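Local coordinates for intracellular protein transport protein USO1 (Saccharomyces cerevisiae S288c, PDB 6LSU) that is required for protein transport from the endoplasmic reticulum to the Golgi complex, acting as a membrane tether with a globular head and a coiled-coil tail, at residues A50-R53 with S58-A61; K65-T70 with K82-T87; L91-D96 with R103-Q108; Q109-N114 with V253-S258; L169-M174 with R207-L212. All blocks are in the same frame, centred on the assembly; numbering follows the deposited sequence.

Contact 1. Residues A50-R53 with S58-A61; sequences AFSR and SVIA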
# COMPACT_ATOMS: atom_id res chain seq x y z
N ALA A 50 27.95 36.85 -14.17
CA ALA A 50 29.13 36.17 -14.76
C ALA A 50 30.01 35.56 -13.65
O ALA A 50 30.39 34.37 -13.76
CB ALA A 50 29.90 37.12 -15.66
N PHE A 51 30.35 36.31 -12.61
CA PHE A 51 31.23 35.79 -11.51
C PHE A 51 30.54 34.68 -10.69
O PHE A 51 31.26 33.90 -9.98
CB PHE A 51 31.66 36.94 -10.58
CG PHE A 51 32.78 37.77 -11.14
CD1 PHE A 51 34.06 37.23 -11.23
CD2 PHE A 51 32.57 39.05 -11.62
CE1 PHE A 51 35.11 37.96 -11.78
CE2 PHE A 51 33.61 39.77 -12.18
CZ PHE A 51 34.88 39.23 -12.25
N SER A 52 29.21 34.64 -10.72
CA SER A 52 28.41 33.68 -9.94
C SER A 52 28.74 32.24 -10.33
O SER A 52 28.62 31.38 -9.45
CB SER A 52 26.95 33.95 -10.03
OG SER A 52 26.70 35.24 -9.51
N ARG A 53 29.16 32.02 -11.57
CA ARG A 53 29.49 30.66 -12.06
C ARG A 53 30.78 30.22 -11.35
O ARG A 53 30.74 29.16 -10.70
CB ARG A 53 29.43 30.64 -13.60
CG ARG A 53 28.02 30.78 -14.18
CD ARG A 53 27.92 31.58 -15.47
NE ARG A 53 26.52 31.78 -15.88
CZ ARG A 53 25.76 30.86 -16.50
NH1 ARG A 53 26.24 29.67 -16.83
NH2 ARG A 53 24.50 31.14 -16.81
N SER A 58 31.95 34.01 -2.74
CA SER A 58 32.38 35.44 -2.76
C SER A 58 31.18 36.35 -3.07
O SER A 58 30.98 37.34 -2.32
CB SER A 58 33.52 35.67 -3.71
OG SER A 58 34.43 34.56 -3.67
N VAL A 59 30.36 36.03 -4.09
CA VAL A 59 29.23 36.91 -4.56
C VAL A 59 28.10 36.79 -3.55
O VAL A 59 27.34 37.76 -3.35
CB VAL A 59 28.73 36.55 -5.97
CG1 VAL A 59 27.57 37.42 -6.41
CG2 VAL A 59 29.82 36.57 -7.02
N ILE A 60 27.96 35.65 -2.89
CA ILE A 60 26.88 35.52 -1.89
C ILE A 60 27.16 36.50 -0.75
O ILE A 60 26.25 37.28 -0.44
CB ILE A 60 26.68 34.07 -1.43
CG1 ILE A 60 26.23 33.19 -2.60
CG2 ILE A 60 25.69 34.03 -0.26
CD1 ILE A 60 26.11 31.71 -2.28
N ALA A 61 28.38 36.48 -0.20
CA ALA A 61 28.87 37.31 0.94
C ALA A 61 28.85 38.80 0.58
O ALA A 61 28.24 39.59 1.32
CB ALA A 61 30.28 36.90 1.27
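The corner between helix 38-54 and helix 56-73, at the start of ARM 1 in the globular head, is closed by Val59 against Phe51 and Ser52. The CB of Val59 is directed toward the other helix, and the side chain offers one methyl to each partner. CG2 rests on Phe51 CB at 4.0 Å, while CG1 comes up to Ser52 OG at 3.9 Å. The split follows from the first torsion of Val59: CG1 is anti to its own backbone N (chi1 179°) and CG2 is anti to the carbonyl carbon, which sends one methyl to each of two consecutive residues. Here the CA atoms of Ser52 and Val59 are 6.3 Å apart, the nearest pair of the two segments.

Phe51 lends only the root of its side chain. Its CB faces Val59, but with chi1 at -80° the ring swings off to Thr24 and Leu28 of helix 17-34. Ser52 spends its hydroxyl on its own helix, in a hydrogen bond with Leu48 O, and its meeting with the valine methyl is plain van der Waals contact. Thr87, Ile90 and Leu91 of helix 78-91 border the same serine, which is buried with Val59. Consecutive helices packed against each other across a tight turn, as here around Val59, are characteristic of the right-handed alpha-solenoids built from armadillo repeats.

Contact 2. Residues K65-T70 with K82-T87; sequences KPLLNT and KAILET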
# COMPACT_ATOMS: atom_id res chain seq x y z
N LYS A 65 23.04 41.01 -0.34
CA LYS A 65 22.20 42.07 0.29
C LYS A 65 21.96 43.19 -0.73
O LYS A 65 20.83 43.65 -0.84
CB LYS A 65 22.78 42.57 1.62
CG LYS A 65 21.91 42.29 2.83
CD LYS A 65 21.51 40.81 3.00
CE LYS A 65 20.24 40.60 3.80
NZ LYS A 65 20.24 39.30 4.51
N PRO A 66 23.01 43.62 -1.47
CA PRO A 66 22.85 44.55 -2.59
C PRO A 66 21.83 44.06 -3.64
O PRO A 66 20.95 44.84 -4.02
CB PRO A 66 24.24 44.64 -3.25
CG PRO A 66 25.21 44.11 -2.21
CD PRO A 66 24.42 43.22 -1.28
N LEU A 67 22.00 42.82 -4.11
CA LEU A 67 21.10 42.15 -5.09
C LEU A 67 19.65 42.24 -4.59
O LEU A 67 18.76 42.72 -5.32
CB LEU A 67 21.52 40.68 -5.21
CG LEU A 67 22.25 40.26 -6.48
CD1 LEU A 67 22.78 41.44 -7.28
CD2 LEU A 67 23.36 39.26 -6.16
N LEU A 68 19.43 41.82 -3.36
CA LEU A 68 18.08 41.88 -2.75
C LEU A 68 17.62 43.33 -2.58
O LEU A 68 16.37 43.60 -2.71
CB LEU A 68 18.13 41.09 -1.44
CG LEU A 68 18.39 39.60 -1.59
CD1 LEU A 68 18.29 38.88 -0.26
CD2 LEU A 68 17.42 38.98 -2.58
N ASN A 69 18.54 44.26 -2.30
CA ASN A 69 18.19 45.69 -2.12
C ASN A 69 17.80 46.23 -3.50
O ASN A 69 16.69 46.76 -3.64
CB ASN A 69 19.32 46.50 -1.46
CG ASN A 69 19.38 46.30 0.04
OD1 ASN A 69 20.45 46.35 0.63
ND2 ASN A 69 18.24 46.03 0.64
N THR A 70 18.66 46.05 -4.50
CA THR A 70 18.36 46.51 -5.89
C THR A 70 17.08 45.84 -6.43
O THR A 70 16.40 46.47 -7.30
CB THR A 70 19.56 46.29 -6.81
OG1 THR A 70 20.66 47.02 -6.26
CG2 THR A 70 19.30 46.73 -8.23
N LYS A 82 14.59 40.28 -13.86
CA LYS A 82 14.89 38.98 -14.50
C LYS A 82 16.35 38.64 -14.19
O LYS A 82 16.61 37.50 -13.76
CB LYS A 82 14.49 39.05 -15.98
CG LYS A 82 15.06 37.99 -16.90
CD LYS A 82 14.29 37.81 -18.19
CE LYS A 82 15.18 37.60 -19.41
NZ LYS A 82 16.38 36.76 -19.13
N ALA A 83 17.27 39.59 -14.30
CA ALA A 83 18.72 39.37 -14.16
C ALA A 83 19.08 39.04 -12.70
O ALA A 83 20.03 38.21 -12.43
CB ALA A 83 19.50 40.56 -14.65
N ILE A 84 18.34 39.61 -11.75
CA ILE A 84 18.64 39.34 -10.32
C ILE A 84 18.14 37.93 -9.98
O ILE A 84 18.92 37.15 -9.38
CB ILE A 84 18.05 40.45 -9.43
CG1 ILE A 84 18.92 41.72 -9.56
CG2 ILE A 84 17.89 40.00 -7.98
CD1 ILE A 84 18.19 42.98 -9.17
N LEU A 85 16.92 37.60 -10.44
CA LEU A 85 16.34 36.23 -10.24
C LEU A 85 17.31 35.21 -10.88
O LEU A 85 17.60 34.19 -10.20
CB LEU A 85 14.92 36.15 -10.81
CG LEU A 85 13.87 37.02 -10.11
CD1 LEU A 85 12.53 36.91 -10.79
CD2 LEU A 85 13.66 36.64 -8.69
N GLU A 86 17.83 35.44 -12.08
CA GLU A 86 18.73 34.42 -12.68
C GLU A 86 19.93 34.30 -11.75
O GLU A 86 20.38 33.14 -11.49
CB GLU A 86 19.19 34.72 -14.11
CG GLU A 86 18.04 34.92 -15.07
CD GLU A 86 18.36 35.38 -16.49
OE1 GLU A 86 17.44 35.24 -17.37
OE2 GLU A 86 19.51 35.82 -16.73
N THR A 87 20.41 35.42 -11.21
CA THR A 87 21.69 35.46 -10.45
C THR A 87 21.47 34.69 -9.15
O THR A 87 22.29 33.77 -8.85
CB THR A 87 22.23 36.89 -10.29
OG1 THR A 87 22.52 37.38 -11.62
CG2 THR A 87 23.50 36.91 -9.44
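Ile84 and Thr87, one turn apart, carry the face of helix 78-91 that packs against Leu67 and Thr70 of helix 56-73. From the start of the segment, Lys82 stays on its own helix, in an intrahelical salt bridge with its NZ 2.6 Å from Glu86 OE1. Ala83 serves through its carbonyl, which takes bonds from both the backbone N and the hydroxyl of Thr87. Ile84 then reaches across: its CD1 lies 3.9 Å from Leu67 O and meets Thr70 CG2 at 4.0 Å, the Ile84 and Thr70 side chains crossing at about a right angle. Leu85 turns to Tyr165 and Thr166 on another helix. Glu86 OE2 also makes a salt bridge with Lys49, and OE1 a hydrogen bond with Tyr165 OH.

Thr87 divides its two branches. Its OG1, anti to the carbonyl carbon (chi1 -63°), folds back to Ala83 O at 2.7 Å; this keeps the hydroxyl on its own helix and presents CG2 to Leu67 CD2, 4.0 Å away. Thr70 likewise gives a methyl to the contact, and its buried OG1 is satisfied by Val32 O. The axes of these short helix segments run roughly antiparallel at 148°, 10.2 Å apart. Within ARM 1 this pair packs on helix 38-54 through Leu48, Val45 and Lys49, while helix 17-34 borders Leu67 and helix 160-174 touches Lys82 and Leu85.

Contact 3. Residues L91-D96 with R103-Q108; sequences LFIRGD and RGWISQ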
# COMPACT_ATOMS: atom_id res chain seq x y z
N LEU A 91 23.22 31.15 -7.88
CA LEU A 91 23.97 31.13 -6.61
C LEU A 91 23.48 29.98 -5.74
O LEU A 91 24.33 29.39 -5.00
CB LEU A 91 23.82 32.48 -5.92
CG LEU A 91 24.57 33.64 -6.55
CD1 LEU A 91 24.22 34.93 -5.83
CD2 LEU A 91 26.06 33.39 -6.52
N PHE A 92 22.23 29.58 -5.88
CA PHE A 92 21.58 28.62 -4.94
C PHE A 92 22.42 27.35 -4.66
O PHE A 92 22.42 26.90 -3.49
CB PHE A 92 20.17 28.24 -5.34
CG PHE A 92 19.39 27.84 -4.11
CD1 PHE A 92 18.90 28.81 -3.26
CD2 PHE A 92 19.23 26.51 -3.74
CE1 PHE A 92 18.24 28.47 -2.09
CE2 PHE A 92 18.54 26.17 -2.59
CZ PHE A 92 18.05 27.15 -1.76
N ILE A 93 23.11 26.80 -5.65
CA ILE A 93 23.89 25.53 -5.51
C ILE A 93 25.11 25.63 -6.40
O ILE A 93 24.95 26.22 -7.49
CB ILE A 93 23.03 24.30 -5.85
CG1 ILE A 93 21.92 24.12 -4.80
CG2 ILE A 93 23.88 23.05 -5.98
CD1 ILE A 93 20.93 23.05 -5.11
N ARG A 94 26.27 25.10 -5.96
CA ARG A 94 27.42 24.87 -6.87
C ARG A 94 26.90 23.96 -8.00
O ARG A 94 26.58 24.51 -9.09
CB ARG A 94 28.67 24.36 -6.15
CG ARG A 94 29.86 24.13 -7.08
CD ARG A 94 31.25 24.40 -6.53
NE ARG A 94 31.71 25.74 -6.91
CZ ARG A 94 31.54 26.84 -6.19
NH1 ARG A 94 30.93 26.76 -5.02
NH2 ARG A 94 31.98 28.01 -6.63
N GLY A 95 26.71 22.67 -7.73
CA GLY A 95 25.93 21.80 -8.64
C GLY A 95 26.80 20.96 -9.56
O GLY A 95 27.72 21.51 -10.18
N ASP A 96 26.47 19.65 -9.61
CA ASP A 96 27.11 18.60 -10.45
C ASP A 96 26.64 18.75 -11.90
O ASP A 96 27.51 18.71 -12.79
CB ASP A 96 26.75 17.19 -9.95
CG ASP A 96 27.05 16.91 -8.48
OD1 ASP A 96 27.81 17.69 -7.86
OD2 ASP A 96 26.53 15.90 -7.95
N ARG A 103 17.77 23.96 -12.23
CA ARG A 103 16.28 23.88 -12.28
C ARG A 103 15.82 22.43 -12.22
O ARG A 103 14.86 22.17 -11.53
CB ARG A 103 15.78 24.66 -13.49
CG ARG A 103 15.97 26.16 -13.29
CD ARG A 103 15.80 26.94 -14.55
NE ARG A 103 16.99 26.88 -15.33
CZ ARG A 103 17.12 27.44 -16.51
NH1 ARG A 103 16.08 28.14 -16.98
NH2 ARG A 103 18.24 27.28 -17.22
N GLY A 104 16.50 21.49 -12.89
CA GLY A 104 16.22 20.05 -12.79
C GLY A 104 16.25 19.54 -11.36
O GLY A 104 15.27 18.93 -10.91
N TRP A 105 17.31 19.85 -10.62
CA TRP A 105 17.41 19.60 -9.17
C TRP A 105 16.19 20.20 -8.42
O TRP A 105 15.61 19.55 -7.53
CB TRP A 105 18.74 20.15 -8.65
CG TRP A 105 18.91 19.86 -7.19
CD1 TRP A 105 19.42 18.74 -6.62
CD2 TRP A 105 18.47 20.71 -6.13
NE1 TRP A 105 19.33 18.83 -5.26
CE2 TRP A 105 18.74 20.02 -4.93
CE3 TRP A 105 17.88 21.98 -6.08
CZ2 TRP A 105 18.44 20.56 -3.70
CZ3 TRP A 105 17.56 22.50 -4.85
CH2 TRP A 105 17.85 21.80 -3.68
N ILE A 106 15.78 21.42 -8.76
CA ILE A 106 14.70 22.12 -7.99
C ILE A 106 13.41 21.34 -8.16
O ILE A 106 12.76 21.03 -7.12
CB ILE A 106 14.54 23.58 -8.39
CG1 ILE A 106 15.73 24.41 -7.96
CG2 ILE A 106 13.25 24.15 -7.83
CD1 ILE A 106 15.74 25.81 -8.57
N SER A 107 13.07 20.99 -9.41
CA SER A 107 11.83 20.21 -9.72
C SER A 107 11.87 18.88 -8.98
O SER A 107 10.93 18.63 -8.18
CB SER A 107 11.65 20.03 -11.16
OG SER A 107 11.38 21.31 -11.73
N GLN A 108 12.97 18.13 -9.14
CA GLN A 108 13.18 16.80 -8.50
C GLN A 108 12.97 16.91 -6.99
O GLN A 108 12.25 16.04 -6.41
CB GLN A 108 14.57 16.25 -8.81
CG GLN A 108 14.90 14.97 -8.05
CD GLN A 108 16.40 14.72 -8.11
OE1 GLN A 108 16.91 14.10 -9.06
NE2 GLN A 108 17.12 15.30 -7.15
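Ile93 sets its end methyl on the Trp105 ring. CD1 stands 3.3 Å from the centroid of the six-membered ring and only 10° off the ring normal, a CH-pi contact over one face of the indole. The isoleucine lies at about a right angle to the tryptophan; its CG1 is anti to the carbonyl carbon and the chain runs extended to CD1, which brings the methyl to the ring. Trp105 CG is anti to the backbone N (chi1 -178°), which carries the indole toward the loop. Phe92 adds a looser apolar touch, its CE2 4.4 Å from Trp105 CZ3.

The next shell borders both sides. Phe92 lies against Ile137, Ala172 and Thr176, and its carbonyl O accepts a hydrogen bond from Ser134 OG, holding the loop to helix 132-143 beside Ile93. One residue earlier, Leu91 O is bonded by Arg56 NE. Gln129 and Val130 touch the Trp105 side chain, and Ile106, its neighbour in sequence, packs on Glu171. The backbones stay far apart, with the nearest CA atoms, of Phe92 and Ile106, at 9.9 Å; the gap is spanned by Ile93 and the indole together. The contact thus joins the loop that leaves helix 78-91 to the first turn of helix 103-112, with helix 132-143 on the loop's side and helix 160-174, whose Glu171 touches Ile106, next to the helix.

Contact 4. Residues Q109-N114 with V253-S258; sequences QSRLQN and VNDCLS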
# COMPACT_ATOMS: atom_id res chain seq x y z
N GLN A 109 13.49 17.95 -6.34
CA GLN A 109 13.24 18.13 -4.87
C GLN A 109 11.74 18.31 -4.62
O GLN A 109 11.22 17.71 -3.65
CB GLN A 109 13.97 19.32 -4.27
CG GLN A 109 15.47 19.21 -4.39
CD GLN A 109 15.92 17.84 -3.96
OE1 GLN A 109 16.40 17.09 -4.80
NE2 GLN A 109 15.71 17.50 -2.68
N SER A 110 11.02 19.10 -5.43
CA SER A 110 9.56 19.30 -5.18
C SER A 110 8.83 17.99 -5.38
O SER A 110 7.95 17.73 -4.59
CB SER A 110 8.97 20.41 -6.00
OG SER A 110 9.63 21.64 -5.71
N ARG A 111 9.28 17.12 -6.31
CA ARG A 111 8.70 15.76 -6.43
C ARG A 111 9.10 14.85 -5.26
O ARG A 111 8.18 14.39 -4.55
CB ARG A 111 9.08 15.10 -7.74
CG ARG A 111 8.61 15.88 -8.95
CD ARG A 111 8.98 15.24 -10.27
NE ARG A 111 8.08 15.84 -11.23
CZ ARG A 111 8.46 16.60 -12.22
NH1 ARG A 111 9.74 16.82 -12.43
NH2 ARG A 111 7.56 17.12 -13.04
N LEU A 112 10.40 14.54 -5.08
CA LEU A 112 10.82 13.44 -4.16
C LEU A 112 10.39 13.77 -2.73
O LEU A 112 9.85 12.88 -2.06
CB LEU A 112 12.32 13.20 -4.24
CG LEU A 112 12.82 12.70 -5.58
CD1 LEU A 112 14.30 12.36 -5.54
CD2 LEU A 112 12.02 11.49 -6.04
N GLN A 113 10.56 15.03 -2.31
CA GLN A 113 10.24 15.49 -0.93
C GLN A 113 8.73 15.40 -0.65
O GLN A 113 8.35 15.44 0.54
CB GLN A 113 10.71 16.93 -0.65
CG GLN A 113 12.23 17.10 -0.66
CD GLN A 113 12.67 18.45 -0.15
OE1 GLN A 113 11.94 19.18 0.52
NE2 GLN A 113 13.90 18.80 -0.49
N ASN A 114 7.88 15.38 -1.67
CA ASN A 114 6.42 15.60 -1.41
C ASN A 114 5.53 14.57 -2.11
O ASN A 114 4.34 14.65 -1.89
CB ASN A 114 5.99 17.03 -1.77
CG ASN A 114 6.92 18.10 -1.21
OD1 ASN A 114 6.86 18.45 -0.03
ND2 ASN A 114 7.79 18.65 -2.04
N VAL A 253 0.96 14.41 -15.09
CA VAL A 253 -0.16 13.63 -14.49
C VAL A 253 0.25 13.06 -13.13
O VAL A 253 -0.57 13.11 -12.23
CB VAL A 253 -0.65 12.53 -15.44
CG1 VAL A 253 -1.64 11.62 -14.77
CG2 VAL A 253 -1.26 13.18 -16.66
N ASN A 254 1.47 12.55 -13.01
CA ASN A 254 2.02 12.05 -11.73
C ASN A 254 2.00 13.20 -10.70
O ASN A 254 1.49 13.01 -9.57
CB ASN A 254 3.45 11.54 -11.92
CG ASN A 254 3.86 10.51 -10.89
OD1 ASN A 254 4.76 9.75 -11.13
ND2 ASN A 254 3.20 10.45 -9.78
N ASP A 255 2.47 14.37 -11.12
CA ASP A 255 2.43 15.61 -10.27
C ASP A 255 0.97 15.92 -9.92
O ASP A 255 0.65 15.95 -8.74
CB ASP A 255 3.15 16.78 -10.93
CG ASP A 255 4.57 16.46 -11.43
OD1 ASP A 255 4.97 17.07 -12.42
OD2 ASP A 255 5.29 15.61 -10.83
N CYS A 256 0.08 16.02 -10.91
CA CYS A 256 -1.35 16.33 -10.67
C CYS A 256 -1.91 15.34 -9.66
O CYS A 256 -2.43 15.84 -8.59
CB CYS A 256 -2.15 16.29 -11.95
SG CYS A 256 -1.83 17.72 -12.99
N LEU A 257 -1.74 14.03 -9.90
CA LEU A 257 -2.25 13.00 -8.97
C LEU A 257 -1.58 13.17 -7.59
O LEU A 257 -2.26 13.09 -6.57
CB LEU A 257 -2.06 11.60 -9.56
CG LEU A 257 -2.82 11.33 -10.86
CD1 LEU A 257 -2.18 10.21 -11.64
CD2 LEU A 257 -4.28 11.06 -10.58
N SER A 258 -0.28 13.41 -7.57
CA SER A 258 0.54 13.51 -6.34
C SER A 258 0.02 14.70 -5.52
O SER A 258 -0.07 14.61 -4.27
CB SER A 258 1.97 13.68 -6.69
OG SER A 258 2.75 12.84 -5.89
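Arg111 NH2 donates to Asp255 OD1 over 2.7 Å, a nearly straight hydrogen bond (163°) that forms part of a salt bridge between residues distant in sequence. The acceptor uses its syn lone pair, and the oxygen lies close to the guanidinium plane. Beside it, Arg111 NE faces Asp255 OD2 at 2.8 Å, also straight, although the placing of OD2 is less sure. The carboxylate therefore meets the NE-NH2 side of the arginine, with the two flat groups only 25° from coplanar, which holds the guanidinium against rotation. An extended chain from CG to NE lets Arg111 reach over; its CB is not directed at Asp255, but the end of the chain comes nearer, and the CA atoms of Arg111 and Asp255 are 7.4 Å apart.

Farther along, Asn114 ND2 bonds back to Ser110 O at 2.7 Å, while the backbone O of Asn114 accepts from Asn262 ND2, a second tie to the same partner helix. Asp255 is buried, and its arginine probably offsets the cost of that charge. Helix 103-112 thereby leans on helix 251-264 of ARM 4; Leu212 of helix 204-218 packs on both Arg111 and Asp255, and helices 233-244 and 301-317 also pack on helix 251-264.

Contact 5. Residues L169-M174 with R207-L212; sequences LLEAVM and RDEAIL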
# COMPACT_ATOMS: atom_id res chain seq x y z
N LEU A 169 12.27 29.78 -7.72
CA LEU A 169 13.03 30.30 -6.56
C LEU A 169 12.30 29.89 -5.28
O LEU A 169 12.96 29.38 -4.36
CB LEU A 169 13.21 31.82 -6.65
CG LEU A 169 14.12 32.43 -5.58
CD1 LEU A 169 15.49 31.76 -5.56
CD2 LEU A 169 14.25 33.93 -5.79
N LEU A 170 10.98 30.03 -5.26
CA LEU A 170 10.12 29.57 -4.14
C LEU A 170 10.21 28.07 -3.91
O LEU A 170 10.13 27.66 -2.72
CB LEU A 170 8.68 29.98 -4.46
CG LEU A 170 8.44 31.46 -4.22
CD1 LEU A 170 7.00 31.82 -4.56
CD2 LEU A 170 8.78 31.83 -2.77
N GLU A 171 10.30 27.27 -4.97
CA GLU A 171 10.51 25.81 -4.83
C GLU A 171 11.86 25.60 -4.13
O GLU A 171 11.96 24.72 -3.33
CB GLU A 171 10.51 25.08 -6.19
CG GLU A 171 9.17 24.81 -6.81
CD GLU A 171 9.38 24.17 -8.19
OE1 GLU A 171 9.39 22.91 -8.30
OE2 GLU A 171 9.64 24.91 -9.17
N ALA A 172 12.89 26.34 -4.51
CA ALA A 172 14.24 26.21 -3.92
C ALA A 172 14.20 26.49 -2.41
O ALA A 172 14.75 25.69 -1.62
CB ALA A 172 15.18 27.12 -4.63
N VAL A 173 13.50 27.54 -2.00
CA VAL A 173 13.45 27.88 -0.55
C VAL A 173 12.52 26.87 0.16
O VAL A 173 12.80 26.56 1.31
CB VAL A 173 13.10 29.35 -0.29
CG1 VAL A 173 13.86 30.26 -1.26
CG2 VAL A 173 11.62 29.62 -0.34
N MET A 174 11.48 26.34 -0.50
CA MET A 174 10.56 25.35 0.14
C MET A 174 11.28 24.01 0.36
O MET A 174 10.98 23.32 1.34
CB MET A 174 9.30 25.06 -0.67
CG MET A 174 8.22 26.11 -0.57
SD MET A 174 7.50 26.43 1.07
CE MET A 174 7.18 24.80 1.71
N ARG A 207 2.36 26.50 -15.70
CA ARG A 207 1.31 25.59 -15.20
C ARG A 207 1.99 24.38 -14.54
O ARG A 207 1.75 24.16 -13.36
CB ARG A 207 0.40 25.20 -16.37
CG ARG A 207 -0.71 24.23 -15.98
CD ARG A 207 -1.21 23.49 -17.19
NE ARG A 207 -0.25 22.54 -17.72
CZ ARG A 207 -0.51 21.71 -18.74
NH1 ARG A 207 -1.71 21.73 -19.30
NH2 ARG A 207 0.39 20.84 -19.19
N ASP A 208 2.91 23.73 -15.25
CA ASP A 208 3.64 22.50 -14.83
C ASP A 208 4.43 22.80 -13.55
O ASP A 208 4.22 22.08 -12.51
CB ASP A 208 4.51 21.99 -15.97
CG ASP A 208 3.75 21.50 -17.20
OD1 ASP A 208 2.51 21.50 -17.22
OD2 ASP A 208 4.44 21.09 -18.15
N GLU A 209 5.26 23.87 -13.59
CA GLU A 209 6.06 24.24 -12.39
C GLU A 209 5.17 24.53 -11.18
O GLU A 209 5.56 24.16 -10.05
CB GLU A 209 6.95 25.44 -12.63
CG GLU A 209 8.25 25.31 -11.86
CD GLU A 209 9.04 24.08 -12.27
OE1 GLU A 209 9.83 23.56 -11.45
OE2 GLU A 209 8.86 23.67 -13.44
N ALA A 210 4.00 25.11 -11.39
CA ALA A 210 3.10 25.55 -10.30
C ALA A 210 2.50 24.33 -9.58
O ALA A 210 2.12 24.49 -8.43
CB ALA A 210 2.02 26.46 -10.86
N ILE A 211 2.30 23.19 -10.27
CA ILE A 211 1.83 21.91 -9.64
C ILE A 211 2.84 21.44 -8.61
O ILE A 211 2.43 21.10 -7.51
CB ILE A 211 1.58 20.83 -10.72
CG1 ILE A 211 0.59 21.34 -11.77
CG2 ILE A 211 1.04 19.55 -10.04
CD1 ILE A 211 0.46 20.44 -12.95
N LEU A 212 4.15 21.50 -8.95
CA LEU A 212 5.29 21.15 -8.08
C LEU A 212 5.31 22.07 -6.85
O LEU A 212 5.49 21.52 -5.76
CB LEU A 212 6.59 21.23 -8.88
CG LEU A 212 6.68 20.18 -9.98
CD1 LEU A 212 7.98 20.26 -10.74
CD2 LEU A 212 6.52 18.78 -9.38
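Glu171 and Glu209 reach toward each other from separate helices and cross at about a right angle, their carboxylate planes turned 50° apart. Glu171 reaches over with an extended chain, its CG anti to the carbonyl carbon (chi1 -79°). Glu209, whose CB does not point at Glu171, bends at chi2 (60°), and its end comes nearer. Glu171 OE2 then lies 2.7 Å from Glu209 OE1, a spacing that suggests one of the two acids holds a proton.

Both groups are also held by serines of helix 103-112: Ser110 OG hydrogen-bonds to Glu171 OE1 and Ser107 OG to Glu209 OE1. These two hydroxyls, about one turn apart on that helix, help to position the carboxylates. Leu212 supplies the apolar part of the contact. It passes Glu171 at a slant, with its CB 3.3 Å from Glu171 OE1, and goes on to touch Ser107, Ser110 and Arg111, which gives the buried acid hydrocarbon on one flank. At the start of segment 207-212, Arg207 and Asp208 form a salt bridge of their own.

Leu170 and Met174 extend the join as apolar packing, Leu170 on Leu213 and Met174 on Ala216 and Val217 of helix 204-218. Packing of a helix of ARM 2 on one of ARM 3 is the repeat-to-repeat stacking of an armadillo alpha-solenoid; here helix 103-112, from between ARM 1 and ARM 2, adds two serines at the join.

All five contacts lie on one side of the chain's centre, contact 1 farthest out and contact 4 nearest. Contacts 1 and 2 share helix 56-73 and are buried, largely apolar joins inside ARM 1, touching through Ser52 and Thr87. Contact 3 is buried too but relies on an aromatic face to tie a loop to a helix. Contacts 3 and 4 both use helix 103-112, and contact 5 is held from the same helix by two serines; it lies nested in the long loop that contact 4 closes. The chemistry thus turns polar in these last two: a salt bridge, partly buried, in contact 4, and paired acids, buried, in contact 5.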